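Local coordinates for cell shape-determining protein MreC (Streptococcus pneumoniae, PDB 2QF4), which helps, through the major periplasmic domain seen here, to form and maintain cell shape, probably within the elongasome that synthesizes peripheral peptidoglycan, at residues A[41-45]-A[46-50]; A[107-110]-A[111-115]. One frame throughout, in Å; residues are numbered along the deposited sequence. Where two conformers were deposited one is given.

Contact 1 of 2, residues A[41-45]-A[46-50]; sequences AIANG and GLIGS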
loop_
_atom_site.group_PDB
_atom_site.type_symbol
_atom_site.label_atom_id
_atom_site.label_comp_id
_atom_site.label_asym_id
_atom_site.label_seq_id
_atom_site.Cartn_x
_atom_site.Cartn_y
_atom_site.Cartn_z
ATOM N N ALA A 41 3.012 -6.031 -0.375
ATOM C CA ALA A 41 4.378 -6.213 -0.823
ATOM C C ALA A 41 5.245 -5.068 -0.320
ATOM O O ALA A 41 4.872 -3.890 -0.432
ATOM C CB ALA A 41 4.405 -6.259 -2.361
ATOM N N ILE A 42 6.391 -5.427 0.259
ATOM C CA ILE A 42 7.326 -4.497 0.879
ATOM C C ILE A 42 8.739 -4.606 0.300
ATOM O O ILE A 42 9.205 -5.668 -0.138
ATOM C CB ILE A 42 7.316 -4.671 2.432
ATOM C CG1 ILE A 42 8.081 -5.833 2.956
ATOM C CG2 ILE A 42 5.887 -4.748 2.947
ATOM C CD1 ILE A 42 8.354 -5.717 4.464
ATOM N N ALA A 43 9.423 -3.481 0.329
ATOM C CA ALA A 43 10.840 -3.394 0.008
ATOM C C ALA A 43 11.385 -2.281 0.811
ATOM O O ALA A 43 10.737 -1.272 1.018
ATOM C CB ALA A 43 11.055 -3.095 -1.477
ATOM N N ASN A 44 12.644 -2.417 1.224
ATOM C CA ASN A 44 13.319 -1.324 1.916
ATOM C C ASN A 44 12.497 -0.854 3.144
ATOM O O ASN A 44 12.504 0.345 3.461
ATOM C CB ASN A 44 13.553 -0.156 0.912
ATOM C CG ASN A 44 14.523 -0.509 -0.257
ATOM O OD1 ASN A 44 15.478 -1.255 -0.080
ATOM N ND2 ASN A 44 14.285 0.085 -1.438
ATOM N N GLY A 45 11.830 -1.774 3.836
ATOM C CA GLY A 45 11.047 -1.436 5.034
ATOM C C GLY A 45 9.659 -0.845 4.835
ATOM O O GLY A 45 8.916 -0.650 5.823
ATOM N N GLY A 46 9.273 -0.577 3.591
ATOM C CA GLY A 46 8.027 0.107 3.356
ATOM C C GLY A 46 7.160 -0.538 2.298
ATOM O O GLY A 46 7.589 -1.389 1.496
ATOM N N LEU A 47 5.906 -0.095 2.264
ATOM C CA LEU A 47 4.949 -0.623 1.287
ATOM C C LEU A 47 5.304 -0.195 -0.127
ATOM O O LEU A 47 5.521 0.974 -0.400
ATOM C CB LEU A 47 3.555 -0.094 1.605
ATOM C CG LEU A 47 2.413 -0.759 0.816
ATOM C CD1 LEU A 47 2.290 -2.257 1.182
ATOM C CD2 LEU A 47 1.104 -0.003 1.033
ATOM N N ILE A 48 5.342 -1.176 -1.030
ATOM C CA ILE A 48 5.574 -0.881 -2.458
ATOM C C ILE A 48 4.467 -1.344 -3.377
ATOM O O ILE A 48 4.438 -0.929 -4.514
ATOM C CB ILE A 48 6.973 -1.347 -2.926
ATOM C CG1 ILE A 48 7.173 -2.865 -2.830
ATOM C CG2 ILE A 48 8.063 -0.599 -2.136
ATOM C CD1 ILE A 48 6.541 -3.643 -3.966
ATOM N N GLY A 49 3.513 -2.121 -2.896
ATOM C CA GLY A 49 2.448 -2.596 -3.738
ATOM C C GLY A 49 1.562 -3.604 -3.045
ATOM O O GLY A 49 1.698 -3.852 -1.863
ATOM N N SER A 50 0.669 -4.180 -3.843
ATOM C CA SER A 50 -0.326 -5.165 -3.388
ATOM C C SER A 50 -0.320 -6.325 -4.358
ATOM O O SER A 50 -0.070 -6.134 -5.544
ATOM C CB SER A 50 -1.716 -4.532 -3.290
ATOM O OG SER A 50 -2.046 -3.878 -4.501
#
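Ala41 to Ala43 and Gly46 to Ser50 run antiparallel as the two arms of a tight hairpin, their short axes 137° apart and 4.5 Å at closest approach. Ala43 and Gly46 form a hydrogen-bonded pair that closes the loop: Ala43 N reaches Gly46 O at 3.0 Å and Gly46 N bonds back to Ala43 O. Between them, Asn44 and Gly45 take the positive phi values of a type I' turn. Ile42 CA also lies 3.2 Å from Gly46 O, a CA-H...O contact at the non-hydrogen-bonded pair Ile42-Leu47. Further on the register slips by one residue. Ala41 O accepts a bond from Ile48 N at 2.8 Å and a weak one from Gly49 N, so two successive amides converge on one carbonyl, and Ala41 N returns a bond to Gly49 O. Ile48, at the slip, lays its side chain against the alanines of the other arm. With chi1 at 63° its CG1 is tucked between backbone N and carbonyl carbon, and the branches part: CD1 packs on Ala41 CB at 3.7 Å, CG2 on Ala43 CB at 4.0 Å. Val61 and Ile161 of the flanking strands cover this apolar patch. Leu47 leaves in another direction but bends CD1 back to 3.5 Å from Ala41 O, and it also meets Ile128 and Val130 of the second barrel. The whole is a beta hairpin with a two-residue type I' loop and a classic beta bulge, set within the first of MreC's two six-stranded antiparallel barrels.

Contact 2 of 2, residues A[107-110]-A[111-115]; sequences SDIS and AGDKV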
loop_
_atom_site.group_PDB
_atom_site.type_symbol
_atom_site.label_atom_id
_atom_site.label_comp_id
_atom_site.label_asym_id
_atom_site.label_seq_id
_atom_site.Cartn_x
_atom_site.Cartn_y
_atom_site.Cartn_z
ATOM N N SER A 107 -10.595 15.306 11.370
ATOM C CA SER A 107 -9.397 15.763 12.081
ATOM C C SER A 107 -8.483 16.562 11.191
ATOM O O SER A 107 -8.304 16.235 10.008
ATOM C CB SER A 107 -8.546 14.579 12.606
ATOM O OG SER A 107 -7.323 15.071 13.202
ATOM N N ASP A 108 -7.811 17.546 11.768
ATOM C CA ASP A 108 -6.701 18.170 11.088
ATOM C C ASP A 108 -5.687 17.098 10.674
ATOM O O ASP A 108 -5.473 16.111 11.367
ATOM C CB ASP A 108 -6.000 19.191 11.984
ATOM C CG ASP A 108 -6.829 20.422 12.276
ATOM O OD1 ASP A 108 -7.910 20.636 11.684
ATOM O OD2 ASP A 108 -6.357 21.198 13.140
ATOM N N ILE A 109 -5.069 17.324 9.521
ATOM C CA ILE A 109 -4.018 16.472 8.997
ATOM C C ILE A 109 -2.924 17.405 8.531
ATOM O O ILE A 109 -3.216 18.394 7.855
ATOM C CB ILE A 109 -4.543 15.583 7.851
ATOM C CG1 ILE A 109 -5.540 14.537 8.364
ATOM C CG2 ILE A 109 -3.380 14.866 7.114
ATOM C CD1 ILE A 109 -6.258 13.790 7.255
ATOM N N SER A 110 -1.692 17.152 8.949
ATOM C CA SER A 110 -0.577 18.076 8.726
ATOM C C SER A 110 0.540 17.407 7.966
ATOM O O SER A 110 0.806 16.213 8.125
ATOM C CB SER A 110 -0.014 18.496 10.082
ATOM O OG SER A 110 -0.969 19.148 10.890
ATOM N N ALA A 111 1.294 18.216 7.253
ATOM C CA ALA A 111 2.508 17.754 6.618
ATOM C C ALA A 111 3.396 17.048 7.651
ATOM O O ALA A 111 3.583 17.551 8.776
ATOM C CB ALA A 111 3.225 18.950 5.988
ATOM N N GLY A 112 3.955 15.909 7.288
ATOM C CA GLY A 112 4.790 15.111 8.168
ATOM C C GLY A 112 4.058 14.023 8.911
ATOM O O GLY A 112 4.712 13.111 9.422
ATOM N N ASP A 113 2.732 14.061 8.986
ATOM C CA ASP A 113 2.009 13.021 9.707
ATOM C C ASP A 113 2.317 11.666 9.051
ATOM O O ASP A 113 2.355 11.528 7.813
ATOM C CB ASP A 113 0.513 13.274 9.711
ATOM C CG ASP A 113 0.070 14.406 10.648
ATOM O OD1 ASP A 113 0.858 14.862 11.488
ATOM O OD2 ASP A 113 -1.120 14.787 10.540
ATOM N N LYS A 114 2.522 10.655 9.870
ATOM C CA LYS A 114 2.926 9.359 9.364
ATOM C C LYS A 114 1.750 8.540 8.873
ATOM O O LYS A 114 0.699 8.476 9.499
ATOM C CB LYS A 114 3.669 8.570 10.449
ATOM C CG LYS A 114 4.985 9.232 10.886
ATOM C CD LYS A 114 6.021 9.233 9.789
ATOM C CE LYS A 114 7.455 9.480 10.328
ATOM N NZ LYS A 114 7.590 10.730 11.125
ATOM N N VAL A 115 1.969 7.860 7.747
ATOM C CA VAL A 115 0.982 7.033 7.096
ATOM C C VAL A 115 1.470 5.605 7.070
ATOM O O VAL A 115 2.619 5.356 6.687
ATOM C CB VAL A 115 0.700 7.520 5.646
ATOM C CG1 VAL A 115 -0.446 6.754 5.016
ATOM C CG2 VAL A 115 0.444 9.001 5.636
#
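Asp113 folds its carboxylate back to the backbone N-H of Ser110, and this side chain carries most of the contact. Its CG stands anti to the carbonyl carbon (chi1 -74°), which swings the group back across the turn to its first residue, Ser110, and brings OD2 to 2.9 Å from Ser110 N. The N-H points almost straight at the oxygen, 173° at the hydrogen, yet it meets OD2 from above the carboxylate plane, 61° out of it. The flat group therefore turns a face to the amide. OD2 also accepts a hydrogen bond from His79 ND1 on strand 74-79; two donors grip this oxygen and should limit rotation of the carboxylate. Ile109 crosses the aspartate obliquely: its CG2 comes within 4.1 Å of OD2, while the rest of the side chain leads away to Val133 and Val147 of the barrel strands. The backbone answers the side-chain bond with one in the reverse sense, Asp113 N to Ser110 O at 3.0 Å, so Ser110 and Asp113 are tied twice. Between them Ala111 turns its methyl outward, and Gly112 has a positive phi, as expected at the third position of a type II turn. Gly112 and Asp113 also bond through their backbones to Val133. The result is a type II beta turn, braced by an aspartate and leading into strand 114-118 of the second barrel.

How the contacts relate
Contact 1 precedes contact 2 along the chain, and each belongs to a different six-stranded antiparallel barrel of the same domain. The hairpin at 41-50 joins two neighbouring strands of the first barrel, 40-43 and 46-54; the turn at 107-115 is a surface entry to strand 114-118, which lies beside 126-137 in the second barrel. Their centres are 21 Å apart and their nearest atoms about 8 Å, without touching. Strand 126-137 links their surroundings: besides its place in the second barrel, it also packs against the hairpin. This paired-barrel layout is consistent with the alpha-lytic protease fold, used here in a structural protein.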